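Local coordinates for protein CRISPR-associated endonuclease Cas9 (Campylobacter jejuni subsp. jejuni serotype O:2, PDB 5X2H) that uses a guide RNA to recognise and cut complementary invading DNA in bacterial CRISPR immunity, here as a construct lacking the HNH nuclease domain, at residues A[11-16]-A[470-475]; A[170-175]-A[199-204]; A[545-550]-A[616-621]. One frame throughout, in Å; residues are numbered along the deposited sequence.

Interaction 1. Residues A[11-16]-A[470-475]; sequences LAFDIG and NALLKK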
loop_
_atom_site.group_PDB
_atom_site.type_symbol
_atom_site.label_atom_id
_atom_site.label_comp_id
_atom_site.label_asym_id
_atom_site.label_seq_id
_atom_site.Cartn_x
_atom_site.Cartn_y
_atom_site.Cartn_z
ATOM N N LEU A 11 -23.338 8.192 23.275
ATOM C CA LEU A 11 -22.538 8.720 22.177
ATOM C C LEU A 11 -22.777 7.845 20.955
ATOM O O LEU A 11 -22.580 6.628 21.014
ATOM C CB LEU A 11 -21.051 8.746 22.532
ATOM C CG LEU A 11 -20.580 9.707 23.623
ATOM C CD1 LEU A 11 -19.097 9.519 23.894
ATOM C CD2 LEU A 11 -20.875 11.146 23.229
ATOM N N ALA A 12 -23.202 8.456 19.855
ATOM C CA ALA A 12 -23.478 7.732 18.623
ATOM C C ALA A 12 -22.538 8.208 17.527
ATOM O O ALA A 12 -22.222 9.399 17.446
ATOM C CB ALA A 12 -24.931 7.915 18.188
ATOM N N PHE A 13 -22.095 7.276 16.685
ATOM C CA PHE A 13 -21.105 7.561 15.653
ATOM C C PHE A 13 -21.551 6.979 14.320
ATOM O O PHE A 13 -21.953 5.814 14.249
ATOM C CB PHE A 13 -19.733 6.999 16.030
ATOM C CG PHE A 13 -19.130 7.634 17.248
ATOM C CD1 PHE A 13 -19.408 7.140 18.513
ATOM C CD2 PHE A 13 -18.280 8.722 17.130
ATOM C CE1 PHE A 13 -18.853 7.718 19.635
ATOM C CE2 PHE A 13 -17.719 9.304 18.249
ATOM C CZ PHE A 13 -18.008 8.800 19.505
ATOM N N ASP A 14 -21.472 7.793 13.273
ATOM C CA ASP A 14 -21.687 7.366 11.892
ATOM C C ASP A 14 -20.316 7.388 11.219
ATOM O O ASP A 14 -19.869 8.421 10.719
ATOM C CB ASP A 14 -22.690 8.275 11.177
ATOM C CG ASP A 14 -22.960 7.839 9.747
ATOM O OD1 ASP A 14 -23.651 6.816 9.557
ATOM O OD2 ASP A 14 -22.489 8.525 8.812
ATOM N N ILE A 15 -19.649 6.238 11.220
ATOM C CA ILE A 15 -18.270 6.133 10.759
ATOM C C ILE A 15 -18.280 5.830 9.265
ATOM O O ILE A 15 -18.569 4.704 8.852
ATOM C CB ILE A 15 -17.503 5.059 11.539
ATOM C CG1 ILE A 15 -17.528 5.373 13.037
ATOM C CG2 ILE A 15 -16.074 4.941 11.021
ATOM C CD1 ILE A 15 -16.884 4.311 13.900
ATOM N N GLY A 16 -17.948 6.834 8.452
ATOM C CA GLY A 16 -17.903 6.683 7.017
ATOM C C GLY A 16 -16.485 6.511 6.493
ATOM O O GLY A 16 -15.503 6.540 7.230
ATOM N N ASN A 470 -12.216 10.482 22.082
ATOM C CA ASN A 470 -11.435 10.950 23.221
ATOM C C ASN A 470 -11.628 12.442 23.468
ATOM O O ASN A 470 -11.585 12.887 24.621
ATOM C CB ASN A 470 -9.955 10.621 23.017
ATOM C CG ASN A 470 -9.657 9.144 23.217
ATOM O OD1 ASN A 470 -10.466 8.414 23.787
ATOM N ND2 ASN A 470 -8.494 8.701 22.753
ATOM N N ALA A 471 -11.847 13.224 22.407
ATOM C CA ALA A 471 -12.155 14.640 22.593
ATOM C C ALA A 471 -13.485 14.821 23.312
ATOM O O ALA A 471 -13.618 15.700 24.172
ATOM C CB ALA A 471 -12.170 15.360 21.246
ATOM N N LEU A 472 -14.483 14.001 22.971
ATOM C CA LEU A 472 -15.761 14.057 23.674
ATOM C C LEU A 472 -15.608 13.626 25.126
ATOM O O LEU A 472 -16.213 14.224 26.025
ATOM C CB LEU A 472 -16.791 13.181 22.961
ATOM C CG LEU A 472 -17.284 13.693 21.607
ATOM C CD1 LEU A 472 -18.053 12.611 20.863
ATOM C CD2 LEU A 472 -18.145 14.932 21.796
ATOM N N LEU A 473 -14.802 12.590 25.373
ATOM C CA LEU A 473 -14.578 12.135 26.740
ATOM C C LEU A 473 -13.910 13.219 27.576
ATOM O O LEU A 473 -14.243 13.401 28.753
ATOM C CB LEU A 473 -13.735 10.859 26.735
ATOM C CG LEU A 473 -14.387 9.614 26.128
ATOM C CD1 LEU A 473 -13.394 8.461 26.061
ATOM C CD2 LEU A 473 -15.623 9.214 26.920
ATOM N N LYS A 474 -12.968 13.958 26.983
ATOM C CA LYS A 474 -12.323 15.042 27.713
ATOM C C LYS A 474 -13.290 16.186 27.984
ATOM O O LYS A 474 -13.172 16.867 29.010
ATOM C CB LYS A 474 -11.105 15.554 26.939
ATOM C CG LYS A 474 -10.133 16.358 27.792
ATOM C CD LYS A 474 -9.758 17.682 27.141
ATOM C CE LYS A 474 -8.838 17.487 25.948
ATOM N NZ LYS A 474 -7.491 16.989 26.348
ATOM N N LYS A 475 -14.259 16.405 27.091
ATOM C CA LYS A 475 -15.150 17.554 27.228
ATOM C C LYS A 475 -16.289 17.281 28.206
ATOM O O LYS A 475 -16.680 18.174 28.967
ATOM C CB LYS A 475 -15.707 17.948 25.858
ATOM C CG LYS A 475 -16.411 19.301 25.817
ATOM C CD LYS A 475 -16.983 19.575 24.428
ATOM C CE LYS A 475 -17.708 20.916 24.347
ATOM N NZ LYS A 475 -16.778 22.060 24.135
#
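Strand 10-15, which carries Leu-11 and Phe-13, passes helix 456-476 at Leu-472, with Leu-11 CA 8.8 Å from Leu-472 CA. This is a helix-on-sheet contact of the RNase H-like RuvC fold: the strand is the middle one of a five-stranded mixed sheet, and the helix leads into its parallel neighbour, strand 481-485. Leu-11 and Phe-13 both direct their CB atoms toward the helix, while Ala-12 and Asp-14 meet helix 557-566. The sheet is thus packed between two helices. The alternation puts Asp-14, predicted as the RuvC catalytic residue and a magnesium ligand, on the side away from helix 456-476. No hydrogen bond joins the two segments. The two leucines lie alongside, pointing opposite ways, whereas Phe-13 comes from the opposite direction, its CZ meeting the methyl obliquely. Tyr-465, on the same helix, sets its ring edge-to-face with Phe-13, and Trp-22 of strand 19-26 touches both Phe-13 and Leu-472. Leu-472 has CG anti to the carbonyl carbon (chi1 -70°), which brings CD1 to the strand. One methyl serves both strand residues: Leu-472 CD1 lies 4.0 Å from Leu-11 CD2 and 4.0 Å from Phe-13 CZ.

Interaction 2. Residues A[170-175]-A[199-204]; sequences EYLYKE and RCIAQS
Ile-201 points its terminal methyl at the rim of the Tyr-171 ring, close to the ring plane. Ile-201 CD1 is 4.1 Å from both Tyr-171 CD2 and Tyr-171 CE2, so it straddles that ring bond at the edge. Two torsions put it there: CG1 stands anti to the carbonyl carbon (chi1 -62°), and the fully extended second torsion carries CD1 outward. Leu-172, next along helix 168-175, has its CB aimed past the loop rather than at it, and its branch end makes the approach, with Leu-172 CD2 4.4 Å from Ile-201 CD1. The hydroxyl of Tyr-171 is hydrogen-bonded to Tyr-176 OH and Asn-158 OD1. Those two residues tie the segments together indirectly: Asn-158 also bonds through ND2 to Cys-200 O, and Tyr-176 makes a cation-pi contact with Arg-199. Farther round the helix, Lys-174 NZ forms a salt bridge with Glu-170 OE2 at 2.9 Å. No hydrogen bond crosses directly between the segments. Helix 150-162 touches both sides, Lys-161 and Leu-162 at Tyr-171 and Asn-158 at Ile-201, making this a small apolar core between a short helix and the loop entering helix 203-219. Such helix-and-loop packing, about 4 Å from bound nucleic acid at the nearest atoms, is consistent with the largely alpha-helical recognition lobe of Cas9.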
loop_
_atom_site.group_PDB
_atom_site.type_symbol
_atom_site.label_atom_id
_atom_site.label_comp_id
_atom_site.label_asym_id
_atom_site.label_seq_id
_atom_site.Cartn_x
_atom_site.Cartn_y
_atom_site.Cartn_z
ATOM N N GLU A 170 19.581 -14.649 -33.196
ATOM C CA GLU A 170 19.343 -14.890 -34.617
ATOM C C GLU A 170 17.876 -14.678 -34.970
ATOM O O GLU A 170 17.556 -14.126 -36.030
ATOM C CB GLU A 170 19.780 -16.307 -34.993
ATOM C CG GLU A 170 19.496 -16.672 -36.442
ATOM C CD GLU A 170 19.759 -18.135 -36.744
ATOM O OE1 GLU A 170 19.958 -18.916 -35.790
ATOM O OE2 GLU A 170 19.765 -18.504 -37.937
ATOM N N TYR A 171 16.971 -15.111 -34.091
ATOM C CA TYR A 171 15.542 -14.953 -34.340
ATOM C C TYR A 171 15.163 -13.481 -34.469
ATOM O O TYR A 171 14.503 -13.081 -35.434
ATOM C CB TYR A 171 14.753 -15.627 -33.219
ATOM C CG TYR A 171 13.278 -15.298 -33.168
ATOM C CD1 TYR A 171 12.430 -15.631 -34.218
ATOM C CD2 TYR A 171 12.725 -14.681 -32.053
ATOM C CE1 TYR A 171 11.078 -15.341 -34.165
ATOM C CE2 TYR A 171 11.377 -14.390 -31.988
ATOM C CZ TYR A 171 10.557 -14.721 -33.045
ATOM O OH TYR A 171 9.216 -14.428 -32.975
ATOM N N LEU A 172 15.586 -12.656 -33.510
ATOM C CA LEU A 172 15.261 -11.235 -33.572
ATOM C C LEU A 172 15.986 -10.549 -34.724
ATOM O O LEU A 172 15.436 -9.641 -35.358
ATOM C CB LEU A 172 15.604 -10.559 -32.245
ATOM C CG LEU A 172 14.808 -11.034 -31.027
ATOM C CD1 LEU A 172 15.267 -10.315 -29.762
ATOM C CD2 LEU A 172 13.315 -10.833 -31.253
ATOM N N TYR A 173 17.219 -10.970 -35.010
ATOM C CA TYR A 173 17.998 -10.307 -36.050
ATOM C C TYR A 173 17.441 -10.597 -37.437
ATOM O O TYR A 173 17.480 -9.732 -38.320
ATOM C CB TYR A 173 19.463 -10.735 -35.956
ATOM C CG TYR A 173 20.318 -10.261 -37.107
ATOM C CD1 TYR A 173 20.643 -8.918 -37.247
ATOM C CD2 TYR A 173 20.804 -11.157 -38.051
ATOM C CE1 TYR A 173 21.423 -8.480 -38.298
ATOM C CE2 TYR A 173 21.588 -10.726 -39.107
ATOM C CZ TYR A 173 21.895 -9.387 -39.223
ATOM O OH TYR A 173 22.675 -8.947 -40.266
ATOM N N LYS A 174 16.914 -11.801 -37.648
ATOM C CA LYS A 174 16.456 -12.202 -38.973
ATOM C C LYS A 174 14.972 -11.960 -39.197
ATOM O O LYS A 174 14.553 -11.769 -40.344
ATOM C CB LYS A 174 16.768 -13.680 -39.210
ATOM C CG LYS A 174 18.236 -13.970 -39.446
ATOM C CD LYS A 174 18.452 -15.438 -39.762
ATOM C CE LYS A 174 19.850 -15.690 -40.294
ATOM N NZ LYS A 174 20.123 -17.143 -40.446
ATOM N N GLU A 175 14.165 -11.964 -38.138
ATOM C CA GLU A 175 12.725 -11.804 -38.287
ATOM C C GLU A 175 12.266 -10.359 -38.153
ATOM O O GLU A 175 11.265 -9.979 -38.770
ATOM C CB GLU A 175 11.984 -12.662 -37.257
ATOM C CG GLU A 175 12.039 -14.155 -37.531
ATOM C CD GLU A 175 11.130 -14.570 -38.670
ATOM O OE1 GLU A 175 10.194 -13.808 -38.995
ATOM O OE2 GLU A 175 11.352 -15.659 -39.242
ATOM N N ARG A 199 6.796 -9.207 -28.217
ATOM C CA ARG A 199 8.162 -9.696 -28.348
ATOM C C ARG A 199 8.693 -10.354 -27.078
ATOM O O ARG A 199 9.875 -10.713 -27.034
ATOM C CB ARG A 199 9.088 -8.548 -28.760
ATOM C CG ARG A 199 8.640 -7.792 -30.004
ATOM C CD ARG A 199 9.019 -8.531 -31.281
ATOM N NE ARG A 199 8.797 -7.702 -32.461
ATOM C CZ ARG A 199 7.706 -7.751 -33.220
ATOM N NH1 ARG A 199 7.594 -6.949 -34.270
ATOM N NH2 ARG A 199 6.732 -8.606 -32.935
ATOM N N CYS A 200 7.858 -10.527 -26.053
ATOM C CA CYS A 200 8.324 -11.103 -24.796
ATOM C C CYS A 200 8.799 -12.538 -24.993
ATOM O O CYS A 200 8.095 -13.365 -25.581
ATOM C CB CYS A 200 7.212 -11.053 -23.752
ATOM S SG CYS A 200 6.922 -9.412 -23.066
ATOM N N ILE A 201 10.001 -12.828 -24.499
ATOM C CA ILE A 201 10.621 -14.143 -24.618
ATOM C C ILE A 201 11.092 -14.587 -23.240
ATOM O O ILE A 201 11.669 -13.794 -22.488
ATOM C CB ILE A 201 11.795 -14.126 -25.620
ATOM C CG1 ILE A 201 11.294 -13.748 -27.015
ATOM C CG2 ILE A 201 12.503 -15.475 -25.649
ATOM C CD1 ILE A 201 12.380 -13.708 -28.063
ATOM N N ALA A 202 10.845 -15.856 -22.914
ATOM C CA ALA A 202 11.195 -16.382 -21.600
ATOM C C ALA A 202 12.692 -16.262 -21.341
ATOM O O ALA A 202 13.518 -16.490 -22.230
ATOM C CB ALA A 202 10.758 -17.843 -21.477
ATOM N N GLN A 203 13.034 -15.915 -20.099
ATOM C CA GLN A 203 14.422 -15.647 -19.737
ATOM C C GLN A 203 15.326 -16.856 -19.968
ATOM O O GLN A 203 16.505 -16.689 -20.304
ATOM C CB GLN A 203 14.483 -15.191 -18.276
ATOM C CG GLN A 203 15.879 -15.099 -17.688
ATOM C CD GLN A 203 15.888 -14.445 -16.324
ATOM O OE1 GLN A 203 16.555 -14.914 -15.403
ATOM N NE2 GLN A 203 15.144 -13.351 -16.185
ATOM N N SER A 204 14.796 -18.073 -19.813
ATOM C CA SER A 204 15.624 -19.265 -19.972
ATOM C C SER A 204 16.194 -19.380 -21.381
ATOM O O SER A 204 17.283 -19.936 -21.564
ATOM C CB SER A 204 14.821 -20.518 -19.627
ATOM O OG SER A 204 13.767 -20.721 -20.552
#

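Interaction 3. Residues A[545-550]-A[616-621]; sequences WGFSAK and KVLDKI
Phe-547 brings the CE1-CZ side of its ring against Leu-618 and Val-617 of helix 615-622, both on one side of its plane, and apolar contact accounts for the whole direct meeting of the two segments. Phe-547 CE1 lies 3.6 Å from Leu-618 CD2, with Leu-618 CG behind it at 4.2 Å from the same ring atom. At the neighbouring ring atom, Phe-547 CZ is 3.8 Å from Val-617 CG1. Both aliphatic branches approach the ring obliquely. Phe-547 and Leu-618 lie side by side with their ends facing contrary ways, whereas Val-617 crosses the line of the ring at a slant. The CB of Phe-547 points toward the helix, and the first torsion (chi1 -65°), with CG beside the backbone N, places the CE1-CZ side at the two aliphatic residues.

Polar groups meet the ring as well. The backbone oxygen Trp-545 O stands 3.7 Å above the ring plane, over its centre, and Arg-614, just ahead of the helix, makes a cation-pi contact with the same ring.

Hydrogen bonds stay within each segment. Ile-621 N donates to Val-617 O at 3.2 Å as part of the helix, and a weak bond runs from Lys-550 N to Phe-547 O.

The loop joins helix 535-544 to helix 557-566. Helix 615-622 rests Val-617 on Val-563 and Ile-621 on Ile-560 of helix 557-566, while Val-617 also reaches Leu-30 and Ile-621 reaches Cys-33, both on strand 29-37 at the sheet margin.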
loop_
_atom_site.group_PDB
_atom_site.type_symbol
_atom_site.label_atom_id
_atom_site.label_comp_id
_atom_site.label_asym_id
_atom_site.label_seq_id
_atom_site.Cartn_x
_atom_site.Cartn_y
_atom_site.Cartn_z
ATOM N N TRP A 545 -38.738 9.760 10.055
ATOM C CA TRP A 545 -38.571 11.067 10.676
ATOM C C TRP A 545 -38.392 12.195 9.665
ATOM O O TRP A 545 -37.969 13.289 10.054
ATOM C CB TRP A 545 -37.380 11.040 11.639
ATOM N N GLY A 546 -38.697 11.964 8.389
ATOM C CA GLY A 546 -38.608 13.001 7.383
ATOM C C GLY A 546 -37.209 13.446 7.018
ATOM O O GLY A 546 -37.066 14.342 6.178
ATOM N N PHE A 547 -36.175 12.856 7.615
ATOM C CA PHE A 547 -34.788 13.198 7.320
ATOM C C PHE A 547 -34.271 12.542 6.045
ATOM O O PHE A 547 -33.069 12.636 5.772
ATOM C CB PHE A 547 -33.884 12.792 8.488
ATOM C CG PHE A 547 -34.148 13.544 9.761
ATOM C CD1 PHE A 547 -34.242 14.926 9.763
ATOM C CD2 PHE A 547 -34.295 12.865 10.959
ATOM C CE1 PHE A 547 -34.480 15.614 10.939
ATOM C CE2 PHE A 547 -34.535 13.549 12.136
ATOM C CZ PHE A 547 -34.627 14.925 12.126
ATOM N N SER A 548 -35.143 11.894 5.266
ATOM C CA SER A 548 -34.683 11.019 4.190
ATOM C C SER A 548 -33.868 11.777 3.149
ATOM O O SER A 548 -32.883 11.250 2.619
ATOM C CB SER A 548 -35.878 10.330 3.532
ATOM O OG SER A 548 -35.451 9.396 2.556
ATOM N N ALA A 549 -34.257 13.009 2.840
ATOM C CA ALA A 549 -33.582 13.813 1.828
ATOM C C ALA A 549 -33.312 15.215 2.348
ATOM O O ALA A 549 -33.417 16.201 1.613
ATOM C CB ALA A 549 -34.395 13.865 0.538
ATOM N N LYS A 550 -32.954 15.323 3.627
ATOM C CA LYS A 550 -32.734 16.620 4.258
ATOM C C LYS A 550 -31.520 17.326 3.667
ATOM O O LYS A 550 -31.665 18.297 2.917
ATOM C CB LYS A 550 -32.568 16.456 5.772
ATOM N N LYS A 616 -36.188 20.753 17.005
ATOM C CA LYS A 616 -35.108 20.996 17.954
ATOM C C LYS A 616 -33.837 20.264 17.547
ATOM O O LYS A 616 -32.732 20.740 17.830
ATOM C CB LYS A 616 -35.538 20.575 19.360
ATOM N N VAL A 617 -33.973 19.111 16.889
ATOM C CA VAL A 617 -32.802 18.405 16.378
ATOM C C VAL A 617 -32.146 19.207 15.261
ATOM O O VAL A 617 -30.915 19.309 15.191
ATOM C CB VAL A 617 -33.193 16.988 15.916
ATOM C CG1 VAL A 617 -32.389 16.569 14.693
ATOM C CG2 VAL A 617 -32.988 15.991 17.047
ATOM N N LEU A 618 -32.954 19.801 14.379
ATOM C CA LEU A 618 -32.392 20.616 13.308
ATOM C C LEU A 618 -31.758 21.891 13.847
ATOM O O LEU A 618 -30.847 22.439 13.219
ATOM C CB LEU A 618 -33.467 20.945 12.274
ATOM C CG LEU A 618 -34.048 19.743 11.527
ATOM C CD1 LEU A 618 -34.957 20.193 10.395
ATOM C CD2 LEU A 618 -32.931 18.853 11.004
ATOM N N ASP A 619 -32.225 22.377 15.002
ATOM C CA ASP A 619 -31.576 23.519 15.637
ATOM C C ASP A 619 -30.136 23.191 16.007
ATOM O O ASP A 619 -29.239 24.027 15.849
ATOM C CB ASP A 619 -32.357 23.952 16.880
ATOM C CG ASP A 619 -33.777 24.375 16.561
ATOM O OD1 ASP A 619 -34.031 24.806 15.417
ATOM O OD2 ASP A 619 -34.641 24.280 17.459
ATOM N N LYS A 620 -29.896 21.975 16.502
ATOM C CA LYS A 620 -28.539 21.571 16.852
ATOM C C LYS A 620 -27.675 21.407 15.608
ATOM O O LYS A 620 -26.488 21.756 15.619
ATOM C CB LYS A 620 -28.572 20.271 17.653
ATOM C CG LYS A 620 -27.841 20.339 18.982
ATOM C CD LYS A 620 -28.539 21.283 19.947
ATOM C CE LYS A 620 -27.870 21.267 21.312
ATOM N NZ LYS A 620 -28.551 22.173 22.279
ATOM N N ILE A 621 -28.254 20.882 14.526
ATOM C CA ILE A 621 -27.495 20.668 13.295
ATOM C C ILE A 621 -27.029 21.998 12.716
ATOM O O ILE A 621 -25.905 22.113 12.211
ATOM C CB ILE A 621 -28.335 19.861 12.285
ATOM C CG1 ILE A 621 -28.010 18.369 12.390
ATOM C CG2 ILE A 621 -28.114 20.354 10.860
ATOM C CD1 ILE A 621 -28.417 17.734 13.698
#

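In the fold
Interactions 1 and 3 belong to the RuvC nuclease domain, their centres 20 Å apart and their nearest atoms about 11 Å apart. Helix 557-566 lies between them: it meets strand 10-15 of interaction 1 and helix 615-622 of interaction 3, and carries His-558, a predicted magnesium ligand. Interaction 2 sits on the opposite side of the chain's centre, 63 Å and 69 Å from the other two by their centres. Along the chain it falls within the 453 residues separating the segments of interaction 1; interaction 3 follows afterwards. The RuvC fold is therefore assembled from distant pieces, with a long insertion, about half helical, reaching the far side of the chain, where interaction 2 lies close to the bound nucleic acid.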